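Tail spike protein gp49 (Pseudomonas phage LKA1, PDB 4RU4) cleaves the O-specific polysaccharide of Pseudomonas as a lyase in the phage tailspike, probably degrading the host's surface polysaccharide during virus entry. Local coordinates at residues A508-P513 against I539-P544; V452-S457 against K468-D473. One frame throughout, in Å; residues are numbered along the deposited sequence.

Contact 1. Residues A508-P513 against I539-P544; sequences APMRMP and IYPKAP
P541 meets the strand residues M510 and M512 through its pyrrolidine ring, M510 at CB and CG and M512 mainly at CD. M510 SD lies 3.6 Å from P541 CG, and its terminal CE packs on P541 CB at 3.7 Å. Beyond CG the M510 chain is extended (chi2 177°, chi3 -178°), which carries SD and CE alongside the proline ring, the two side chains pointing opposite ways. M512 is bent instead and crosses the ring obliquely, with CG 4.0 Å from P541 CD. An unbranched, pliable methionine suits a seat against a stiff, compact proline, since it can follow the ring's outline. Y540 combines an apolar ring with a polar tip: M512 CB sits at the ring edge, 3.8 Å from CD1, while OH donates a hydrogen bond of 2.8 Å to P513 O. The donor stands 20° from the carbonyl plane. P544 CB rests over the centre of one ring face. At the more open margin, K542 runs past M510; its NZ donates to a water at 2.8 Å that also lies near A508 O, and forms a salt bridge with E601. The contact thus sets the loop between strands 529-535 and 545-551 against the start of strand 510-522, with I599 of strand 590-600 packing on M510, M512 and P541, and L498 of strand 497-501 on M512 and Y540.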
ATOM      1  N   ALA B 508     -21.375 -10.194 -24.489  1.00 10.94           N
ATOM      2  CA  ALA B 508     -20.066  -9.559 -24.302  1.00  9.38           C
ATOM      3  C   ALA B 508     -18.930 -10.551 -24.533  1.00  8.56           C
ATOM      4  O   ALA B 508     -19.121 -11.752 -24.343  1.00 12.87           O
ATOM      5  CB  ALA B 508     -19.973  -9.013 -22.876  1.00 11.55           C
ATOM      6  N   PRO B 509     -17.741 -10.068 -24.932  1.00 10.58           N
ATOM      7  CA  PRO B 509     -16.604 -10.999 -25.015  1.00 11.54           C
ATOM      8  C   PRO B 509     -16.266 -11.479 -23.598  1.00 14.55           C
ATOM      9  O   PRO B 509     -15.955 -10.645 -22.748  1.00 14.11           O
ATOM     10  CB  PRO B 509     -15.471 -10.128 -25.542  1.00 11.84           C
ATOM     11  CG  PRO B 509     -16.155  -8.930 -26.180  1.00 13.68           C
ATOM     12  CD  PRO B 509     -17.346  -8.701 -25.299  1.00 14.17           C
ATOM     13  N   MET B 510     -16.322 -12.789 -23.364  1.00  8.94           N
ATOM     14  CA  MET B 510     -16.162 -13.348 -22.032  1.00  9.80           C
ATOM     15  C   MET B 510     -14.887 -14.136 -21.887  1.00  9.08           C
ATOM     16  O   MET B 510     -14.466 -14.795 -22.830  1.00  7.15           O
ATOM     17  CB  MET B 510     -17.293 -14.336 -21.733  1.00  6.86           C
ATOM     18  CG  MET B 510     -18.626 -13.694 -21.526  1.00 14.60           C
ATOM     19  SD  MET B 510     -19.826 -15.013 -21.272  1.00 21.95           S
ATOM     20  CE  MET B 510     -21.298 -14.004 -21.110  1.00 22.32           C
ATOM     21  N   ARG B 511     -14.303 -14.077 -20.689  1.00 10.64           N
ATOM     22  CA  ARG B 511     -13.308 -15.046 -20.245  1.00  9.09           C
ATOM     23  C   ARG B 511     -13.825 -15.714 -18.965  1.00  7.65           C
ATOM     24  O   ARG B 511     -14.185 -15.016 -18.014  1.00  8.74           O
ATOM     25  CB  ARG B 511     -11.949 -14.358 -20.004  1.00 11.77           C
ATOM     26  CG  ARG B 511     -10.826 -15.307 -19.665  1.00 17.97           C
ATOM     27  CD  ARG B 511      -9.542 -14.561 -19.297  1.00 23.77           C
ATOM     28  NE  ARG B 511      -9.205 -13.554 -20.264  1.00 20.96           N
ATOM     29  CZ  ARG B 511      -8.643 -12.377 -19.982  1.00 15.70           C
ATOM     30  NH1 ARG B 511      -8.268 -12.031 -18.747  1.00 11.77           N
ATOM     31  NH2 ARG B 511      -8.416 -11.556 -20.980  1.00 12.59           N
ATOM     32  N   MET B 512     -13.929 -17.051 -18.967  1.00  6.84           N
ATOM     33  CA  MET B 512     -14.468 -17.813 -17.830  1.00  8.19           C
ATOM     34  C   MET B 512     -13.507 -18.959 -17.521  1.00  7.83           C
ATOM     35  O   MET B 512     -12.831 -19.464 -18.431  1.00  8.39           O
ATOM     36  CB  MET B 512     -15.877 -18.370 -18.129  1.00  7.02           C
ATOM     37  CG  MET B 512     -16.932 -17.284 -18.369  1.00  6.94           C
ATOM     38  SD  MET B 512     -17.404 -16.498 -16.820  1.00 10.36           S
ATOM     39  CE  MET B 512     -17.661 -14.803 -17.342  1.00  7.25           C
ATOM     40  N   PRO B 513     -13.422 -19.355 -16.243  1.00  8.54           N
ATOM     41  CA  PRO B 513     -12.360 -20.266 -15.785  1.00  7.18           C
ATOM     42  C   PRO B 513     -12.456 -21.640 -16.439  1.00  9.38           C
ATOM     43  O   PRO B 513     -13.544 -22.042 -16.868  1.00  7.31           O
ATOM     44  CB  PRO B 513     -12.633 -20.410 -14.277  1.00  9.55           C
ATOM     45  CG  PRO B 513     -13.504 -19.219 -13.901  1.00  8.16           C
ATOM     46  CD  PRO B 513     -14.291 -18.893 -15.139  1.00  6.42           C
ATOM     47  N   ILE B 539     -21.447 -23.573 -13.321  1.00  9.37           N
ATOM     48  CA  ILE B 539     -22.288 -23.379 -14.485  1.00  9.74           C
ATOM     49  C   ILE B 539     -21.816 -22.146 -15.277  1.00 12.22           C
ATOM     50  O   ILE B 539     -21.695 -21.052 -14.725  1.00 10.52           O
ATOM     51  CB  ILE B 539     -23.760 -23.197 -14.057  1.00 12.49           C
ATOM     52  CG1 ILE B 539     -24.250 -24.445 -13.311  1.00 13.38           C
ATOM     53  CG2 ILE B 539     -24.633 -22.890 -15.276  1.00 11.93           C
ATOM     54  CD1 ILE B 539     -25.442 -24.194 -12.435  1.00 17.12           C
ATOM     55  N   TYR B 540     -21.561 -22.331 -16.571  1.00 10.76           N
ATOM     56  CA  TYR B 540     -21.109 -21.254 -17.455  1.00  9.78           C
ATOM     57  C   TYR B 540     -22.285 -20.396 -17.960  1.00 10.67           C
ATOM     58  O   TYR B 540     -23.435 -20.834 -17.917  1.00  9.00           O
ATOM     59  CB  TYR B 540     -20.328 -21.841 -18.650  1.00  7.09           C
ATOM     60  CG  TYR B 540     -19.002 -22.458 -18.265  1.00  6.48           C
ATOM     61  CD1 TYR B 540     -17.852 -21.666 -18.163  1.00  5.78           C
ATOM     62  CD2 TYR B 540     -18.898 -23.834 -17.997  1.00  7.02           C
ATOM     63  CE1 TYR B 540     -16.634 -22.216 -17.798  1.00  7.76           C
ATOM     64  CE2 TYR B 540     -17.678 -24.407 -17.616  1.00  8.97           C
ATOM     65  CZ  TYR B 540     -16.536 -23.586 -17.540  1.00  9.54           C
ATOM     66  OH  TYR B 540     -15.320 -24.133 -17.177  1.00  7.01           O
ATOM     67  N   PRO B 541     -22.003 -19.159 -18.429  1.00 10.80           N
ATOM     68  CA  PRO B 541     -23.096 -18.334 -18.969  1.00 11.26           C
ATOM     69  C   PRO B 541     -23.679 -18.877 -20.265  1.00 14.31           C
ATOM     70  O   PRO B 541     -24.807 -18.535 -20.597  1.00 16.01           O
ATOM     71  CB  PRO B 541     -22.443 -16.963 -19.227  1.00 12.86           C
ATOM     72  CG  PRO B 541     -21.111 -16.992 -18.510  1.00 15.29           C
ATOM     73  CD  PRO B 541     -20.713 -18.449 -18.399  1.00 11.84           C
ATOM     74  N   LYS B 542     -22.925 -19.706 -20.985  1.00 12.80           N
ATOM     75  CA  LYS B 542     -23.397 -20.324 -22.227  1.00  9.92           C
ATOM     76  C   LYS B 542     -22.529 -21.565 -22.430  1.00  8.57           C
ATOM     77  O   LYS B 542     -21.609 -21.779 -21.652  1.00  7.89           O
ATOM     78  CB  LYS B 542     -23.225 -19.359 -23.409  1.00 12.89           C
ATOM     79  CG  LYS B 542     -21.776 -18.868 -23.603  1.00 15.09           C
ATOM     80  CD  LYS B 542     -21.737 -17.687 -24.585  1.00 17.26           C
ATOM     81  CE  LYS B 542     -20.311 -17.337 -24.958  1.00 17.69           C
ATOM     82  NZ  LYS B 542     -20.286 -16.284 -26.032  1.00 15.95           N
ATOM     83  N   ALA B 543     -22.815 -22.384 -23.443  1.00  7.12           N
ATOM     84  CA  ALA B 543     -22.003 -23.588 -23.674  1.00 10.61           C
ATOM     85  C   ALA B 543     -20.540 -23.199 -23.822  1.00 10.63           C
ATOM     86  O   ALA B 543     -20.190 -22.307 -24.584  1.00 11.51           O
ATOM     87  CB  ALA B 543     -22.463 -24.327 -24.888  1.00 11.68           C
ATOM     88  N   PRO B 544     -19.681 -23.827 -23.027  1.00 10.01           N
ATOM     89  CA  PRO B 544     -18.272 -23.460 -23.084  1.00  7.21           C
ATOM     90  C   PRO B 544     -17.560 -24.136 -24.258  1.00 10.10           C
ATOM     91  O   PRO B 544     -18.130 -25.017 -24.927  1.00 10.40           O
ATOM     92  CB  PRO B 544     -17.738 -23.999 -21.758  1.00  7.14           C
ATOM     93  CG  PRO B 544     -18.639 -25.216 -21.474  1.00  7.69           C
ATOM     94  CD  PRO B 544     -19.991 -24.745 -21.913  1.00 10.79           C
TER
HETATM   95  O   HOH W   1     -20.814 -13.739 -25.006  1.00 16.18           O

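Contact 2. Residues V452-S457 against K468-D473; sequences VNIQYS and KVLQLD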
ATOM      1  N   VAL B 452     -20.308  -1.477 -19.859  1.00  7.32           N
ATOM      2  CA  VAL B 452     -20.043  -1.793 -18.461  1.00  6.49           C
ATOM      3  C   VAL B 452     -19.210  -3.075 -18.421  1.00  8.10           C
ATOM      4  O   VAL B 452     -19.718  -4.182 -18.657  1.00  7.01           O
ATOM      5  CB  VAL B 452     -21.363  -1.988 -17.692  1.00  8.21           C
ATOM      6  CG1 VAL B 452     -21.117  -2.469 -16.247  1.00  6.46           C
ATOM      7  CG2 VAL B 452     -22.146  -0.676 -17.697  1.00  6.74           C
ATOM      8  N   ASN B 453     -17.928  -2.912 -18.110  1.00  6.58           N
ATOM      9  CA  ASN B 453     -16.956  -4.000 -18.128  1.00  6.25           C
ATOM     10  C   ASN B 453     -16.616  -4.481 -16.716  1.00  8.28           C
ATOM     11  O   ASN B 453     -16.498  -3.670 -15.793  1.00 10.56           O
ATOM     12  CB  ASN B 453     -15.677  -3.492 -18.806  1.00  6.49           C
ATOM     13  CG  ASN B 453     -15.952  -2.928 -20.189  1.00 10.77           C
ATOM     14  OD1 ASN B 453     -16.611  -3.577 -21.007  1.00 11.42           O
ATOM     15  ND2 ASN B 453     -15.495  -1.700 -20.442  1.00  9.21           N
ATOM     16  N   ILE B 454     -16.443  -5.793 -16.560  1.00  6.16           N
ATOM     17  CA  ILE B 454     -16.182  -6.391 -15.253  1.00  6.82           C
ATOM     18  C   ILE B 454     -14.918  -7.206 -15.347  1.00 10.60           C
ATOM     19  O   ILE B 454     -14.793  -8.076 -16.230  1.00  5.56           O
ATOM     20  CB  ILE B 454     -17.298  -7.394 -14.820  1.00 13.52           C
ATOM     21  CG1 ILE B 454     -18.701  -6.794 -14.939  1.00 13.61           C
ATOM     22  CG2 ILE B 454     -17.040  -7.911 -13.401  1.00 10.96           C
ATOM     23  CD1 ILE B 454     -18.921  -5.592 -14.139  1.00 17.22           C
ATOM     24  N   GLN B 455     -13.992  -6.956 -14.420  1.00  6.44           N
ATOM     25  CA  GLN B 455     -12.836  -7.818 -14.259  1.00  8.30           C
ATOM     26  C   GLN B 455     -12.889  -8.327 -12.816  1.00  8.09           C
ATOM     27  O   GLN B 455     -12.667  -7.558 -11.886  1.00  8.88           O
ATOM     28  CB  GLN B 455     -11.523  -7.019 -14.475  1.00  5.24           C
ATOM     29  CG  GLN B 455     -10.234  -7.844 -14.313  1.00  5.88           C
ATOM     30  CD  GLN B 455      -9.003  -6.990 -14.051  1.00 11.63           C
ATOM     31  OE1 GLN B 455      -9.065  -5.995 -13.315  1.00 10.71           O
ATOM     32  NE2 GLN B 455      -7.877  -7.362 -14.667  1.00  9.98           N
ATOM     33  N   TYR B 456     -13.173  -9.616 -12.626  1.00  5.23           N
ATOM     34  CA  TYR B 456     -13.192 -10.161 -11.274  1.00  6.03           C
ATOM     35  C   TYR B 456     -12.077 -11.220 -11.240  1.00  5.59           C
ATOM     36  O   TYR B 456     -12.226 -12.311 -11.797  1.00  7.25           O
ATOM     37  CB  TYR B 456     -14.592 -10.713 -10.988  1.00  8.66           C
ATOM     38  CG  TYR B 456     -14.926 -10.826  -9.506  1.00 14.65           C
ATOM     39  CD1 TYR B 456     -14.288 -11.771  -8.695  1.00 16.71           C
ATOM     40  CD2 TYR B 456     -15.884  -9.997  -8.922  1.00 11.16           C
ATOM     41  CE1 TYR B 456     -14.582 -11.878  -7.337  1.00 13.20           C
ATOM     42  CE2 TYR B 456     -16.176 -10.088  -7.574  1.00 10.33           C
ATOM     43  CZ  TYR B 456     -15.528 -11.032  -6.787  1.00 11.20           C
ATOM     44  OH  TYR B 456     -15.825 -11.123  -5.443  1.00  8.47           O
ATOM     45  N   SER B 457     -10.958 -10.898 -10.596  1.00  6.24           N
ATOM     46  CA  SER B 457      -9.680 -11.544 -10.915  1.00  7.33           C
ATOM     47  C   SER B 457      -8.756 -11.767  -9.709  1.00 10.45           C
ATOM     48  O   SER B 457      -8.304 -10.802  -9.092  1.00 12.93           O
ATOM     49  CB  SER B 457      -8.965 -10.612 -11.918  1.00  9.05           C
ATOM     50  OG  SER B 457      -7.668 -11.048 -12.267  1.00 11.88           O
ATOM     51  N   LYS B 468     -23.864 -17.377  -6.958  1.00  7.17           N
ATOM     52  CA  LYS B 468     -23.227 -16.921  -8.208  1.00  7.91           C
ATOM     53  C   LYS B 468     -22.067 -16.001  -7.910  1.00  7.96           C
ATOM     54  O   LYS B 468     -22.055 -15.363  -6.855  1.00  8.41           O
ATOM     55  CB  LYS B 468     -24.210 -16.113  -9.074  1.00 10.31           C
ATOM     56  CG  LYS B 468     -25.648 -16.597  -9.033  1.00 11.89           C
ATOM     57  CD  LYS B 468     -26.514 -15.880 -10.065  1.00 16.17           C
ATOM     58  CE  LYS B 468     -27.978 -16.350  -9.972  1.00 15.24           C
ATOM     59  NZ  LYS B 468     -28.879 -15.597 -10.894  1.00 13.71           N
ATOM     60  N   VAL B 469     -21.125 -15.900  -8.857  1.00  5.80           N
ATOM     61  CA  VAL B 469     -20.078 -14.884  -8.762  1.00  8.14           C
ATOM     62  C   VAL B 469     -20.686 -13.568  -9.240  1.00 11.35           C
ATOM     63  O   VAL B 469     -20.799 -12.631  -8.457  1.00  9.95           O
ATOM     64  CB  VAL B 469     -18.799 -15.254  -9.567  1.00  7.89           C
ATOM     65  CG1 VAL B 469     -17.710 -14.171  -9.425  1.00  5.46           C
ATOM     66  CG2 VAL B 469     -18.257 -16.617  -9.118  1.00 10.65           C
ATOM     67  N   LEU B 470     -21.117 -13.515 -10.507  1.00  7.55           N
ATOM     68  CA  LEU B 470     -21.694 -12.289 -11.061  1.00  8.83           C
ATOM     69  C   LEU B 470     -23.173 -12.443 -11.364  1.00 10.25           C
ATOM     70  O   LEU B 470     -23.625 -13.509 -11.822  1.00  6.10           O
ATOM     71  CB  LEU B 470     -20.986 -11.884 -12.358  1.00  8.43           C
ATOM     72  CG  LEU B 470     -19.462 -11.795 -12.314  1.00  9.44           C
ATOM     73  CD1 LEU B 470     -18.954 -11.339 -13.670  1.00  7.37           C
ATOM     74  CD2 LEU B 470     -18.983 -10.857 -11.180  1.00  7.62           C
ATOM     75  N   GLN B 471     -23.907 -11.354 -11.140  1.00  6.49           N
ATOM     76  CA  GLN B 471     -25.316 -11.251 -11.479  1.00  6.93           C
ATOM     77  C   GLN B 471     -25.435  -9.935 -12.257  1.00 10.37           C
ATOM     78  O   GLN B 471     -25.291  -8.853 -11.682  1.00 11.22           O
ATOM     79  CB  GLN B 471     -26.151 -11.212 -10.204  1.00 10.43           C
ATOM     80  CG  GLN B 471     -27.599 -10.833 -10.424  1.00 14.16           C
ATOM     81  CD  GLN B 471     -28.418 -12.001 -10.912  1.00 22.47           C
ATOM     82  OE1 GLN B 471     -28.189 -13.146 -10.514  1.00 20.33           O
ATOM     83  NE2 GLN B 471     -29.364 -11.727 -11.799  1.00 27.08           N
ATOM     84  N   LEU B 472     -25.625 -10.035 -13.572  1.00  9.86           N
ATOM     85  CA  LEU B 472     -25.586  -8.863 -14.462  1.00 11.29           C
ATOM     86  C   LEU B 472     -26.943  -8.684 -15.141  1.00  9.88           C
ATOM     87  O   LEU B 472     -27.317  -9.476 -16.012  1.00 10.66           O
ATOM     88  CB  LEU B 472     -24.467  -9.008 -15.512  1.00 10.97           C
ATOM     89  CG  LEU B 472     -23.078  -9.331 -14.909  1.00 12.01           C
ATOM     90  CD1 LEU B 472     -22.044  -9.650 -15.981  1.00 10.30           C
ATOM     91  CD2 LEU B 472     -22.565  -8.196 -13.992  1.00  9.39           C
ATOM     92  N   ASP B 473     -27.659  -7.633 -14.756  1.00  8.09           N
ATOM     93  CA  ASP B 473     -29.071  -7.487 -15.108  1.00 11.60           C
ATOM     94  C   ASP B 473     -29.311  -6.205 -15.861  1.00 11.11           C
ATOM     95  O   ASP B 473     -28.517  -5.254 -15.784  1.00  7.46           O
ATOM     96  CB  ASP B 473     -29.918  -7.381 -13.840  1.00 19.02           C
ATOM     97  CG  ASP B 473     -29.972  -8.660 -13.091  1.00 24.29           C
ATOM     98  OD1 ASP B 473     -30.171  -9.701 -13.746  1.00 28.97           O
ATOM     99  OD2 ASP B 473     -29.795  -8.631 -11.863  1.00 25.43           O
TER
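I454 and Y456 face V469 and L470 across the interior of the parallel beta-helix, the pectin lyase-like fold, where two strands of different faces pack through their inward side chains. The axes of 452-457 and 470-473 run nearly antiparallel, 176° apart, and lie 10.7 Å from each other, too far for backbone pairing, so apolar side chains bridge the gap. The tight part centres on L470, whose branched end serves two partners: CD1 meets I454 CG2 at 3.9 Å, and CD2 approaches Y456 CD2 at the same distance, oblique to the ring. Chi1 (-51°) sets CG anti to the carbonyl carbon, and chi2 (-178°) then places CD1, with CD2 the other branch, so that one methyl reaches I454 and the other Y456. Farther along, L472 CD2 touches I454 CG1 more loosely, at 4.2 Å. Branched aliphatics suit this buried core, and a tyrosine fits because its ring fills the interior while OH bonds to Q459 OE1. On the outer side of 468-473 the character changes to partly exposed polar residues: K468 NZ donates to Q471 OE1, and Q471 NE2 donates to both carboxylate oxygens of D473, each on its syn lone pair; OD2 also forms a salt bridge with R442. Near 469 the chain turns a corner, and there V469 CG1 sits over the face of the Y456 ring in a CH-pi contact, 4.3 Å from its centroid.

How the contacts relate
Both segments of contact 2 precede those of contact 1 in the sequence; their centres are 11 Å apart and their nearest atoms about 5 Å, without touching. Strand 484-487 links them, lying between strands 452-463 and 510-522 and parallel to both. Its L484 packs against I454, L470 and L472 and also bonds through its backbone to P509 and R511. V486 touches both L470 and M512, while E487 accepts a hydrogen bond from S457 OG and forms a salt bridge with R511. Contact 2 therefore belongs to the beta-helix interior, and contact 1 to its junction with the C-terminal domain; both lie away from the calcium site of G368 and D394.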